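Local atomic coordinates of cyclic di-GMP receptor atypical PilZ domain-containing protein (Xanthomonas campestris pv. campestris, PDB entry 3RQA), a protein that is of unknown function but carries an atypical PilZ domain, a family associated with cyclic di-GMP reception, and assembles into a tetramer through a helical bundle. Residues T16-D21 with W156-F161; C25-P30 with G102-S107; L48-G53 with Q169-R174; P116-P121 with L146-D151; T124-L129 with Q140-V145. One frame throughout, in Å; residues are numbered along the deposited sequence.

Contact 1: T16-D21 with W156-F161; sequences TELFAD and WLWLRF
The charged part of this contact is a salt bridge between E17, on helix 12-19, and R160, on strand 155-161. The E17 chain is extended, with CG anti to the backbone N (chi1 -175°), and this carries its carboxylate out to the strand. E17 OE2 takes the N-H of R160 NE at 3.0 Å. R160 also begins with CG anti to its backbone N. It then bends at chi2 and chi3, so that an edge of the guanidinium meets the acid. The two flat groups are nearly coplanar, 19° apart, and the NE bond is fairly straight at 159°. A second bond to the same oxygen, from R160 NH2 to E17 OE2, is weak at 3.4 Å.

The apolar part is carried by L18. Its CD1 rests on the strand backbone, 3.4 Å from O of L159. L18 CD1 also lies at the edge of the W158 indole and is 4.0 Å from W158 CB, where the ring is attached. The other branch, CD2 of L18, touches CB of R160 at 3.8 Å. L18 is thus seated between W158 and R160. F19 adds a looser touch, with its CE2 4.4 Å from CD1 of W158. One face of the F19 ring is covered by CB of L18.

Hydrogen bonds to neighbours fix the site. The indole N-H of W158 is held by D15, and O of L18 bonds to S107. Here the N-terminal helix packs on the outer face of a closed antiparallel barrel, the core of the PilZ fold.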
# COMPACT_ATOMS: atom_id res chain seq x y z
N THR C 16 40.80 -9.99 6.14
CA THR C 16 40.90 -11.40 6.51
C THR C 16 39.77 -11.77 7.47
O THR C 16 39.11 -12.80 7.29
CB THR C 16 42.28 -11.70 7.15
OG1 THR C 16 43.30 -11.64 6.15
CG2 THR C 16 42.28 -13.08 7.81
N GLU C 17 39.52 -10.94 8.48
CA GLU C 17 38.46 -11.24 9.43
C GLU C 17 37.10 -11.42 8.75
O GLU C 17 36.38 -12.37 9.02
CB GLU C 17 38.34 -10.13 10.47
CG GLU C 17 37.32 -10.45 11.57
CD GLU C 17 37.28 -9.41 12.68
OE1 GLU C 17 38.36 -8.89 13.06
OE2 GLU C 17 36.17 -9.12 13.18
N LEU C 18 36.77 -10.50 7.85
CA LEU C 18 35.49 -10.54 7.16
C LEU C 18 35.34 -11.55 6.03
O LEU C 18 34.29 -12.18 5.91
CB LEU C 18 35.16 -9.14 6.60
CG LEU C 18 34.98 -8.00 7.61
CD1 LEU C 18 34.64 -6.72 6.85
CD2 LEU C 18 33.89 -8.34 8.62
N PHE C 19 36.38 -11.73 5.23
CA PHE C 19 36.27 -12.61 4.07
C PHE C 19 37.02 -13.94 4.01
O PHE C 19 36.69 -14.77 3.16
CB PHE C 19 36.61 -11.80 2.83
CG PHE C 19 35.96 -10.45 2.80
CD1 PHE C 19 34.57 -10.34 2.74
CD2 PHE C 19 36.73 -9.29 2.85
CE1 PHE C 19 33.96 -9.09 2.73
CE2 PHE C 19 36.13 -8.04 2.84
CZ PHE C 19 34.73 -7.94 2.78
N ALA C 20 38.00 -14.16 4.87
CA ALA C 20 38.74 -15.42 4.81
C ALA C 20 37.87 -16.65 5.12
O ALA C 20 37.09 -16.66 6.08
CB ALA C 20 39.93 -15.37 5.76
N ASP C 21 38.01 -17.67 4.28
CA ASP C 21 37.30 -18.94 4.46
C ASP C 21 35.77 -18.83 4.50
O ASP C 21 35.11 -19.59 5.21
CB ASP C 21 37.79 -19.66 5.72
CG ASP C 21 39.29 -19.94 5.70
OD1 ASP C 21 39.83 -20.16 4.60
OD2 ASP C 21 39.91 -19.96 6.78
N TRP C 156 37.33 4.04 2.31
CA TRP C 156 36.78 2.69 2.42
C TRP C 156 36.61 2.26 3.85
O TRP C 156 37.44 2.55 4.72
CB TRP C 156 37.66 1.67 1.67
CG TRP C 156 37.63 1.86 0.18
CD1 TRP C 156 38.49 2.60 -0.57
CD2 TRP C 156 36.66 1.32 -0.72
NE1 TRP C 156 38.13 2.55 -1.90
CE2 TRP C 156 37.00 1.78 -2.02
CE3 TRP C 156 35.54 0.50 -0.57
CZ2 TRP C 156 36.26 1.44 -3.16
CZ3 TRP C 156 34.80 0.16 -1.69
CH2 TRP C 156 35.17 0.63 -2.98
N LEU C 157 35.50 1.57 4.09
CA LEU C 157 35.14 1.07 5.40
C LEU C 157 34.97 -0.44 5.37
O LEU C 157 34.46 -0.99 4.40
CB LEU C 157 33.82 1.70 5.86
CG LEU C 157 33.81 3.01 6.65
CD1 LEU C 157 35.06 3.84 6.41
CD2 LEU C 157 32.55 3.78 6.28
N TRP C 158 35.42 -1.09 6.43
CA TRP C 158 35.27 -2.52 6.59
C TRP C 158 34.35 -2.60 7.79
O TRP C 158 34.71 -2.21 8.90
CB TRP C 158 36.61 -3.19 6.90
CG TRP C 158 37.48 -3.38 5.70
CD1 TRP C 158 37.75 -4.56 5.06
CD2 TRP C 158 38.18 -2.37 4.98
NE1 TRP C 158 38.57 -4.34 3.98
CE2 TRP C 158 38.86 -3.00 3.91
CE3 TRP C 158 38.31 -0.98 5.13
CZ2 TRP C 158 39.65 -2.30 3.00
CZ3 TRP C 158 39.10 -0.27 4.22
CH2 TRP C 158 39.76 -0.94 3.17
N LEU C 159 33.13 -3.08 7.56
CA LEU C 159 32.15 -3.20 8.63
C LEU C 159 31.87 -4.66 8.98
O LEU C 159 31.70 -5.50 8.09
CB LEU C 159 30.84 -2.52 8.21
CG LEU C 159 30.73 -1.04 7.85
CD1 LEU C 159 31.28 -0.18 8.97
CD2 LEU C 159 31.46 -0.76 6.56
N ARG C 160 31.83 -4.96 10.27
CA ARG C 160 31.53 -6.31 10.74
C ARG C 160 30.13 -6.26 11.34
O ARG C 160 29.89 -5.48 12.27
CB ARG C 160 32.53 -6.75 11.81
CG ARG C 160 32.29 -8.18 12.28
CD ARG C 160 32.30 -8.27 13.78
NE ARG C 160 33.63 -8.12 14.35
CZ ARG C 160 33.93 -7.28 15.35
NH1 ARG C 160 32.98 -6.52 15.87
NH2 ARG C 160 35.16 -7.23 15.82
N PHE C 161 29.21 -7.08 10.82
CA PHE C 161 27.84 -7.09 11.32
C PHE C 161 27.80 -7.57 12.77
O PHE C 161 28.60 -8.41 13.17
CB PHE C 161 26.92 -8.00 10.47
CG PHE C 161 26.95 -7.70 8.99
CD1 PHE C 161 26.73 -6.41 8.51
CD2 PHE C 161 27.21 -8.72 8.07
CE1 PHE C 161 26.77 -6.13 7.14
CE2 PHE C 161 27.25 -8.46 6.70
CZ PHE C 161 27.03 -7.16 6.23

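Contact 2: C25-P30 with G102-S107; sequences CELRLP and GTVHWS
C25 O is the best-held polar atom, gripped twice. W106 N donates to C25 O at 2.7 Å, nearly straight (167°) and in the carbonyl plane. CA of H105 adds a CA-H...O contact to C25 O at 3.2 Å. Five more backbone bonds join these antiparallel strands. The longest runs from G102 N to L29 O at 3.3 Å, with the donor well above the carbonyl plane.

C25, L27, L29, V104 and W106 share one face of the sheet. L29 has its CG in the crowded position between backbone N and carbonyl carbon (chi1 82°). L29 CD2 presses on V104 CG2 at 3.4 Å, closer than two methyl carbons normally sit.

E26, R28, T103 and H105 share the other face. The E26 chain bends at chi2, so OE2 of E26 comes 3.1 Å from O of V104. Both are acceptors, so no bond forms, and this may disfavour the charge on E26. A long, weak ion pair with R112 may offset it. The R28 chain folds back, and one face of its guanidinium lies over N of T103.

Strand 101-107 runs between strands 24-34 and 110-115. V104 packs on I111 and L113. L27 touches L179 and Q183 of helix 165-185, and W106 touches L172 and L176 of the same helix. The ring of H105 meets F19 of the N-terminal helix.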
# COMPACT_ATOMS: atom_id res chain seq x y z
N CYS C 25 31.29 -12.06 -1.84
CA CYS C 25 30.93 -11.62 -3.18
C CYS C 25 31.26 -10.15 -3.42
O CYS C 25 31.03 -9.29 -2.55
CB CYS C 25 29.44 -11.85 -3.43
SG CYS C 25 28.90 -13.56 -3.21
N GLU C 26 31.80 -9.87 -4.60
CA GLU C 26 32.15 -8.52 -5.03
C GLU C 26 31.08 -8.10 -6.02
O GLU C 26 31.03 -8.63 -7.12
CB GLU C 26 33.52 -8.54 -5.72
CG GLU C 26 33.97 -7.21 -6.31
CD GLU C 26 34.54 -6.25 -5.28
OE1 GLU C 26 35.13 -5.23 -5.68
OE2 GLU C 26 34.39 -6.52 -4.06
N LEU C 27 30.22 -7.18 -5.63
CA LEU C 27 29.16 -6.74 -6.53
C LEU C 27 28.81 -5.25 -6.37
O LEU C 27 29.24 -4.59 -5.42
CB LEU C 27 27.91 -7.58 -6.33
CG LEU C 27 27.18 -7.43 -4.98
CD1 LEU C 27 25.74 -7.93 -5.10
CD2 LEU C 27 27.94 -8.20 -3.92
N ARG C 28 28.01 -4.75 -7.30
CA ARG C 28 27.58 -3.36 -7.28
C ARG C 28 26.10 -3.30 -6.95
O ARG C 28 25.28 -3.98 -7.57
CB ARG C 28 27.84 -2.69 -8.64
CG ARG C 28 27.19 -1.32 -8.80
CD ARG C 28 27.65 -0.62 -10.09
NE ARG C 28 29.07 -0.29 -10.05
CZ ARG C 28 29.58 0.74 -9.38
NH1 ARG C 28 28.78 1.55 -8.69
NH2 ARG C 28 30.89 0.96 -9.38
N LEU C 29 25.74 -2.49 -5.96
CA LEU C 29 24.35 -2.34 -5.58
C LEU C 29 24.22 -1.14 -4.65
O LEU C 29 25.22 -0.67 -4.10
CB LEU C 29 23.84 -3.61 -4.87
CG LEU C 29 24.14 -3.79 -3.37
CD1 LEU C 29 23.32 -4.95 -2.84
CD2 LEU C 29 25.60 -4.02 -3.15
N PRO C 30 23.00 -0.62 -4.47
CA PRO C 30 22.90 0.53 -3.57
C PRO C 30 23.31 0.16 -2.15
O PRO C 30 22.70 -0.70 -1.52
CB PRO C 30 21.43 0.97 -3.71
CG PRO C 30 20.74 -0.17 -4.42
CD PRO C 30 21.79 -0.76 -5.30
N GLY C 102 27.29 1.42 -5.52
CA GLY C 102 28.70 1.24 -5.23
C GLY C 102 29.17 -0.21 -5.29
O GLY C 102 28.38 -1.14 -5.11
N THR C 103 30.45 -0.38 -5.55
CA THR C 103 31.04 -1.70 -5.60
C THR C 103 31.34 -2.05 -4.15
O THR C 103 31.91 -1.25 -3.42
CB THR C 103 32.33 -1.72 -6.42
OG1 THR C 103 32.04 -1.29 -7.76
CG2 THR C 103 32.92 -3.12 -6.46
N VAL C 104 30.92 -3.24 -3.74
CA VAL C 104 31.12 -3.69 -2.37
C VAL C 104 31.58 -5.15 -2.34
O VAL C 104 31.44 -5.87 -3.33
CB VAL C 104 29.80 -3.55 -1.56
CG1 VAL C 104 29.21 -2.17 -1.76
CG2 VAL C 104 28.79 -4.62 -1.99
N HIS C 105 32.14 -5.56 -1.21
CA HIS C 105 32.58 -6.92 -1.01
C HIS C 105 31.76 -7.36 0.20
O HIS C 105 31.98 -6.92 1.32
CB HIS C 105 34.08 -7.00 -0.71
CG HIS C 105 34.71 -8.29 -1.15
ND1 HIS C 105 35.83 -8.82 -0.54
CD2 HIS C 105 34.37 -9.16 -2.13
CE1 HIS C 105 36.15 -9.96 -1.13
NE2 HIS C 105 35.28 -10.18 -2.10
N TRP C 106 30.82 -8.26 -0.07
CA TRP C 106 29.87 -8.74 0.93
C TRP C 106 29.97 -10.22 1.32
O TRP C 106 29.98 -11.10 0.45
CB TRP C 106 28.47 -8.43 0.38
CG TRP C 106 27.32 -8.56 1.31
CD1 TRP C 106 27.35 -8.66 2.67
CD2 TRP C 106 25.94 -8.50 0.94
NE1 TRP C 106 26.07 -8.67 3.17
CE2 TRP C 106 25.18 -8.57 2.13
CE3 TRP C 106 25.26 -8.39 -0.28
CZ2 TRP C 106 23.78 -8.53 2.14
CZ3 TRP C 106 23.86 -8.36 -0.28
CH2 TRP C 106 23.14 -8.43 0.92
N SER C 107 30.04 -10.48 2.62
CA SER C 107 30.07 -11.84 3.15
C SER C 107 29.06 -11.86 4.31
O SER C 107 28.50 -10.84 4.67
CB SER C 107 31.47 -12.21 3.68
OG SER C 107 31.65 -11.79 5.03

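Contact 3: L48-G53 with Q169-R174; sequences LLRSLG and QDALER
R50 sets off from CB with CG anti to its carbonyl carbon (chi1 -69°), and the chain runs extended as far as NE. CG of R50 rests on CB of A171 at 3.8 Å. NE passes the same methyl and forms a salt bridge with E46, one turn back on its own helix. At CZ the guanidinium lies flat over A171 CB, which sits beneath the centre of one face. NH1 of R50 donates to OD2 of D170 at 2.9 Å, almost straight (168°), in the guanidinium plane and on the anti lone pair. NH2 of R50 reaches the same OD2 weakly, at 3.4 Å, and touches CD of R174 at 3.7 Å.

R174 NE donates to D170 OD2, at 2.7 Å, from above the carboxylate plane. Beside this network L49 makes the apolar part: its CB meets A171 CB at 4.0 Å, and its CD2 meets CA of L172. The axes of segments 48-53 and 169-174 are 41° apart. L48 and S51 pack on L83 of a second subunit.

One carboxylate oxygen serves two arginines. Their charges lie close together, so D170 is likely to stay ionised and offset their repulsion, with E46 as a second acid for R50.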
# COMPACT_ATOMS: atom_id res chain seq x y z
N LEU C 48 12.53 -10.08 5.06
CA LEU C 48 12.80 -9.43 3.80
C LEU C 48 13.58 -10.35 2.85
O LEU C 48 13.21 -10.53 1.69
CB LEU C 48 13.61 -8.14 4.03
CG LEU C 48 14.31 -7.57 2.79
CD1 LEU C 48 13.28 -7.31 1.70
CD2 LEU C 48 15.07 -6.28 3.15
N LEU C 49 14.67 -10.93 3.36
CA LEU C 49 15.53 -11.81 2.57
C LEU C 49 14.83 -13.08 2.09
O LEU C 49 14.89 -13.44 0.91
CB LEU C 49 16.79 -12.16 3.38
CG LEU C 49 18.07 -11.32 3.15
CD1 LEU C 49 17.73 -9.87 2.97
CD2 LEU C 49 19.02 -11.52 4.32
N ARG C 50 14.15 -13.76 3.01
CA ARG C 50 13.47 -14.99 2.65
C ARG C 50 12.32 -14.75 1.68
O ARG C 50 12.21 -15.43 0.67
CB ARG C 50 12.94 -15.69 3.90
CG ARG C 50 14.02 -16.27 4.81
CD ARG C 50 13.42 -17.15 5.90
NE ARG C 50 14.43 -17.62 6.84
CZ ARG C 50 15.44 -18.43 6.53
NH1 ARG C 50 16.31 -18.79 7.47
NH2 ARG C 50 15.57 -18.91 5.30
N SER C 51 11.47 -13.78 1.99
CA SER C 51 10.33 -13.47 1.12
C SER C 51 10.83 -13.11 -0.26
O SER C 51 10.28 -13.53 -1.27
CB SER C 51 9.52 -12.32 1.71
OG SER C 51 9.09 -12.63 3.02
N LEU C 52 11.91 -12.33 -0.28
CA LEU C 52 12.52 -11.88 -1.53
C LEU C 52 12.96 -13.10 -2.35
O LEU C 52 12.79 -13.13 -3.57
CB LEU C 52 13.72 -10.99 -1.19
CG LEU C 52 14.22 -9.94 -2.19
CD1 LEU C 52 13.07 -9.03 -2.61
CD2 LEU C 52 15.35 -9.14 -1.53
N GLY C 53 13.50 -14.11 -1.68
CA GLY C 53 13.95 -15.29 -2.38
C GLY C 53 12.81 -16.09 -2.98
O GLY C 53 12.88 -16.57 -4.12
N GLN C 169 21.03 -15.08 9.98
CA GLN C 169 22.28 -15.57 9.42
C GLN C 169 21.99 -16.55 8.29
O GLN C 169 22.55 -16.45 7.19
CB GLN C 169 23.16 -16.26 10.46
CG GLN C 169 24.52 -16.61 9.88
CD GLN C 169 25.54 -17.01 10.91
OE1 GLN C 169 25.72 -16.34 11.93
NE2 GLN C 169 26.25 -18.11 10.63
N ASP C 170 21.09 -17.49 8.56
CA ASP C 170 20.75 -18.49 7.55
C ASP C 170 20.21 -17.86 6.27
O ASP C 170 20.62 -18.23 5.17
CB ASP C 170 19.71 -19.46 8.09
CG ASP C 170 19.43 -20.60 7.12
OD1 ASP C 170 20.28 -21.51 7.05
OD2 ASP C 170 18.39 -20.55 6.42
N ALA C 171 19.27 -16.92 6.42
CA ALA C 171 18.68 -16.23 5.27
C ALA C 171 19.76 -15.48 4.49
O ALA C 171 19.72 -15.42 3.27
CB ALA C 171 17.61 -15.25 5.75
N LEU C 172 20.72 -14.89 5.21
CA LEU C 172 21.78 -14.14 4.54
C LEU C 172 22.73 -15.07 3.78
O LEU C 172 23.15 -14.77 2.65
CB LEU C 172 22.59 -13.30 5.55
CG LEU C 172 23.78 -12.49 5.01
CD1 LEU C 172 23.36 -11.61 3.84
CD2 LEU C 172 24.36 -11.64 6.15
N GLU C 173 23.07 -16.20 4.41
CA GLU C 173 23.96 -17.16 3.76
C GLU C 173 23.31 -17.65 2.46
O GLU C 173 23.95 -17.69 1.41
CB GLU C 173 24.27 -18.34 4.69
CG GLU C 173 25.50 -18.12 5.56
CD GLU C 173 25.62 -19.12 6.69
OE1 GLU C 173 25.17 -20.28 6.52
OE2 GLU C 173 26.17 -18.75 7.74
N ARG C 174 22.02 -18.01 2.54
CA ARG C 174 21.31 -18.48 1.36
C ARG C 174 21.32 -17.36 0.32
O ARG C 174 21.60 -17.60 -0.86
CB ARG C 174 19.86 -18.83 1.69
CG ARG C 174 19.68 -20.09 2.52
CD ARG C 174 18.24 -20.19 3.00
NE ARG C 174 18.02 -21.36 3.84
CZ ARG C 174 17.78 -22.58 3.39
NH1 ARG C 174 17.72 -22.81 2.08
NH2 ARG C 174 17.62 -23.58 4.24

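Contact 4: P116-P121 with L146-D151; sequences PHAHPP and LASASD
The tight part of this small contact is made by backbone oxygens and two side-chain carbons. O of H119 sits on CB of S148 at 3.0 Å. O of L146 lies 3.2 Å from CB of P121. Both are close approaches, and neither is a hydrogen bond. S148 has OG anti to its backbone N (chi1 -180°), which lays the hydroxyl alongside the loop.

The looser side mixes one weak polar bond with carbon contacts, and lies at the surface. H119 N donates to OG of S148 at 3.5 Å, and this bond is weak although its angle of 152° is fair. CB of A118 meets OG of S148 at 3.6 Å. P121 CD stands 4.3 Å from CB of S148. A118 and P121 are exposed, and the two segments bury only 188 Å² between them. The imidazole of H119 leads away from S148 and packs on V35.

The segment 116-121 follows strand 110-115 and precedes strand 124-129. The part from A118 to P121 runs alongside L146-S148 in a roughly opposed direction, 151° apart. Within strand 139-150 L146 and A147 both pair with W158 of strand 155-161, a classic beta bulge. Their side chains point away from the loop and pack on A14 of helix 12-19. Strand 139-150 therefore lies between the loop and the N-terminal helix at this end of the barrel.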
# COMPACT_ATOMS: atom_id res chain seq x y z
N PRO C 116 31.11 8.35 1.87
CA PRO C 116 31.36 9.78 1.68
C PRO C 116 32.36 10.35 2.69
O PRO C 116 33.20 11.18 2.35
CB PRO C 116 29.98 10.40 1.84
CG PRO C 116 29.08 9.34 1.31
CD PRO C 116 29.66 8.08 1.91
N HIS C 117 32.26 9.87 3.93
CA HIS C 117 33.14 10.31 5.01
C HIS C 117 33.76 9.12 5.72
O HIS C 117 33.12 8.07 5.87
CB HIS C 117 32.33 11.15 6.01
CG HIS C 117 31.62 12.31 5.39
ND1 HIS C 117 32.29 13.36 4.80
CD2 HIS C 117 30.30 12.57 5.23
CE1 HIS C 117 31.41 14.22 4.31
NE2 HIS C 117 30.20 13.76 4.56
N ALA C 118 35.01 9.26 6.15
CA ALA C 118 35.68 8.18 6.86
C ALA C 118 35.09 8.10 8.26
O ALA C 118 34.44 9.03 8.73
CB ALA C 118 37.18 8.45 6.94
N HIS C 119 35.32 6.97 8.92
CA HIS C 119 34.83 6.77 10.28
C HIS C 119 35.84 5.89 10.98
O HIS C 119 36.14 4.80 10.52
CB HIS C 119 33.47 6.08 10.27
CG HIS C 119 32.33 7.01 10.01
ND1 HIS C 119 31.86 7.89 10.97
CD2 HIS C 119 31.57 7.22 8.91
CE1 HIS C 119 30.87 8.60 10.46
NE2 HIS C 119 30.67 8.21 9.21
N PRO C 120 36.39 6.36 12.11
CA PRO C 120 37.39 5.57 12.83
C PRO C 120 36.90 4.20 13.25
O PRO C 120 35.71 4.00 13.55
CB PRO C 120 37.72 6.46 14.03
CG PRO C 120 36.41 7.17 14.29
CD PRO C 120 35.99 7.54 12.89
N PRO C 121 37.81 3.21 13.25
CA PRO C 121 37.41 1.86 13.66
C PRO C 121 36.80 1.95 15.06
O PRO C 121 37.31 2.67 15.91
CB PRO C 121 38.72 1.07 13.61
CG PRO C 121 39.78 2.10 13.59
CD PRO C 121 39.20 3.22 12.79
N LEU C 146 35.56 -1.92 11.52
CA LEU C 146 36.78 -2.65 11.85
C LEU C 146 37.97 -1.85 11.35
O LEU C 146 38.98 -1.71 12.04
CB LEU C 146 36.81 -4.02 11.16
CG LEU C 146 35.89 -5.19 11.49
CD1 LEU C 146 36.38 -6.41 10.72
CD2 LEU C 146 35.91 -5.50 12.97
N ALA C 147 37.86 -1.35 10.12
CA ALA C 147 38.93 -0.57 9.51
C ALA C 147 38.39 0.55 8.64
O ALA C 147 37.29 0.46 8.08
CB ALA C 147 39.82 -1.47 8.69
N SER C 148 39.19 1.61 8.52
CA SER C 148 38.87 2.79 7.73
C SER C 148 40.15 3.25 7.04
O SER C 148 41.16 3.52 7.70
CB SER C 148 38.36 3.90 8.64
OG SER C 148 38.03 5.06 7.89
N ALA C 149 40.11 3.34 5.71
CA ALA C 149 41.27 3.76 4.95
C ALA C 149 40.88 4.32 3.60
O ALA C 149 39.76 4.12 3.12
CB ALA C 149 42.23 2.59 4.77
N SER C 150 41.82 5.02 2.98
CA SER C 150 41.60 5.63 1.68
C SER C 150 42.51 5.01 0.62
O SER C 150 43.56 4.46 0.94
CB SER C 150 41.85 7.14 1.77
OG SER C 150 41.86 7.74 0.48
N ASP C 151 42.08 5.08 -0.63
CA ASP C 151 42.89 4.54 -1.72
C ASP C 151 43.34 5.70 -2.60
O ASP C 151 44.09 5.52 -3.56
CB ASP C 151 42.08 3.55 -2.56
CG ASP C 151 40.88 4.19 -3.22
OD1 ASP C 151 40.23 3.51 -4.06
OD2 ASP C 151 40.57 5.36 -2.91

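Contact 5: T124-L129 with Q140-V145; sequences TGSVLL and QLPADV
The flat groups here are the Q140 amide and the D144 carboxylate, since the contact has no aromatic ring. L128 lies over one face of the amide, with its CG 3.8 Å from OE1 of Q140. The two side chains run side by side. They are a pair on one face of the sheet, and both have CG anti to the carbonyl carbon, so they run the same way. The T124 hydroxyl stands over a face of the D144 carboxylate. T124 OG1 donates to D144 OD2 only weakly, at 3.3 Å.

Four backbone bonds hold the antiparallel strands. A143 N to G125 O, at 2.8 Å, is the shortest. V127 N to L141 O, at 2.9 Å, is the straightest (168°). S126 and P142 form a non-hydrogen-bonded pair, a position at which P142 is not called on to donate an N-H to strand 124-129. S126 OG is buried beside P142 CA, 3.8 Å away, and has no polar partner. V127 CG2 meets CB of A143 at 4.1 Å on the opposite face of the sheet.

These strands form a beta hairpin. V127 packs on L159, F161 and I111 in the barrel interior, and L141 on F161. Strand 155-161 pairs with the far side of strand 139-150. S126 and L128 bond to H34 and G32 of strand 24-34, which closes the barrel.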
# COMPACT_ATOMS: atom_id res chain seq x y z
N THR C 124 30.11 2.75 15.62
CA THR C 124 28.99 1.83 15.53
C THR C 124 27.93 2.47 14.67
O THR C 124 27.84 3.70 14.60
CB THR C 124 28.42 1.54 16.94
OG1 THR C 124 29.35 0.72 17.66
CG2 THR C 124 27.09 0.81 16.85
N GLY C 125 27.13 1.63 14.02
CA GLY C 125 26.07 2.14 13.17
C GLY C 125 25.32 1.07 12.40
O GLY C 125 25.22 -0.07 12.82
N SER C 126 24.79 1.44 11.24
CA SER C 126 24.06 0.49 10.43
C SER C 126 24.43 0.54 8.96
O SER C 126 24.51 1.60 8.36
CB SER C 126 22.57 0.71 10.57
OG SER C 126 22.14 0.31 11.86
N VAL C 127 24.66 -0.64 8.40
CA VAL C 127 24.95 -0.76 6.98
C VAL C 127 23.58 -0.77 6.30
O VAL C 127 22.70 -1.53 6.73
CB VAL C 127 25.67 -2.10 6.67
CG1 VAL C 127 25.57 -2.43 5.20
CG2 VAL C 127 27.13 -2.03 7.09
N LEU C 128 23.37 0.08 5.31
CA LEU C 128 22.10 0.11 4.58
C LEU C 128 22.35 -0.47 3.20
O LEU C 128 23.32 -0.11 2.53
CB LEU C 128 21.53 1.53 4.47
CG LEU C 128 20.70 1.98 5.68
CD1 LEU C 128 21.57 2.00 6.93
CD2 LEU C 128 20.12 3.37 5.43
N LEU C 129 21.48 -1.39 2.78
CA LEU C 129 21.62 -2.07 1.50
C LEU C 129 20.28 -2.33 0.82
O LEU C 129 19.29 -2.66 1.49
CB LEU C 129 22.29 -3.42 1.76
CG LEU C 129 23.66 -3.88 1.24
CD1 LEU C 129 24.73 -2.83 1.46
CD2 LEU C 129 24.01 -5.18 1.98
N GLN C 140 18.74 -3.37 6.63
CA GLN C 140 19.60 -2.60 7.52
C GLN C 140 20.23 -3.58 8.49
O GLN C 140 19.53 -4.40 9.07
CB GLN C 140 18.80 -1.55 8.30
CG GLN C 140 18.16 -0.49 7.42
CD GLN C 140 17.94 0.82 8.16
OE1 GLN C 140 17.38 1.76 7.61
NE2 GLN C 140 18.39 0.88 9.41
N LEU C 141 21.54 -3.49 8.64
CA LEU C 141 22.27 -4.38 9.52
C LEU C 141 23.23 -3.64 10.46
O LEU C 141 24.20 -3.03 10.01
CB LEU C 141 23.07 -5.39 8.69
CG LEU C 141 22.28 -6.30 7.73
CD1 LEU C 141 23.23 -7.27 7.03
CD2 LEU C 141 21.21 -7.06 8.50
N PRO C 142 22.94 -3.66 11.77
CA PRO C 142 23.81 -2.99 12.75
C PRO C 142 25.23 -3.53 12.56
O PRO C 142 25.41 -4.73 12.34
CB PRO C 142 23.21 -3.41 14.08
CG PRO C 142 21.74 -3.45 13.77
CD PRO C 142 21.70 -4.13 12.41
N ALA C 143 26.23 -2.65 12.63
CA ALA C 143 27.61 -3.07 12.43
C ALA C 143 28.62 -2.12 13.07
O ALA C 143 28.30 -0.99 13.43
CB ALA C 143 27.90 -3.18 10.94
N ASP C 144 29.85 -2.60 13.22
CA ASP C 144 30.93 -1.81 13.79
C ASP C 144 32.03 -1.66 12.74
O ASP C 144 32.25 -2.54 11.90
CB ASP C 144 31.49 -2.46 15.06
CG ASP C 144 30.51 -2.42 16.23
OD1 ASP C 144 30.91 -2.71 17.38
OD2 ASP C 144 29.32 -2.09 16.00
N VAL C 145 32.71 -0.52 12.76
CA VAL C 145 33.79 -0.27 11.82
C VAL C 145 35.05 -0.98 12.31
O VAL C 145 35.55 -0.67 13.40
CB VAL C 145 34.08 1.24 11.69
CG1 VAL C 145 35.24 1.46 10.72
CG2 VAL C 145 32.83 1.97 11.21

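How the contacts relate
Four of the five contacts reach one barrel, and contact 3 joins two helices beside it. Contacts 4 and 5 share strand 139-150, their centres 14 Å apart. That strand pairs with strand 155-161 of contact 1: W158 O meets L146 N at 2.8 Å, and R160 N meets D144 O at 2.9 Å. Contacts 1 and 2 meet where F161 CZ packs on W106 NE1 at 3.5 Å. The same W106 of contact 2 reaches contact 5, its CZ2 3.4 Å from L129 CD2. Contacts 3 and 4 lie on opposite sides of the chain's centre, 28 Å apart between centres. No ligand site is identified among them.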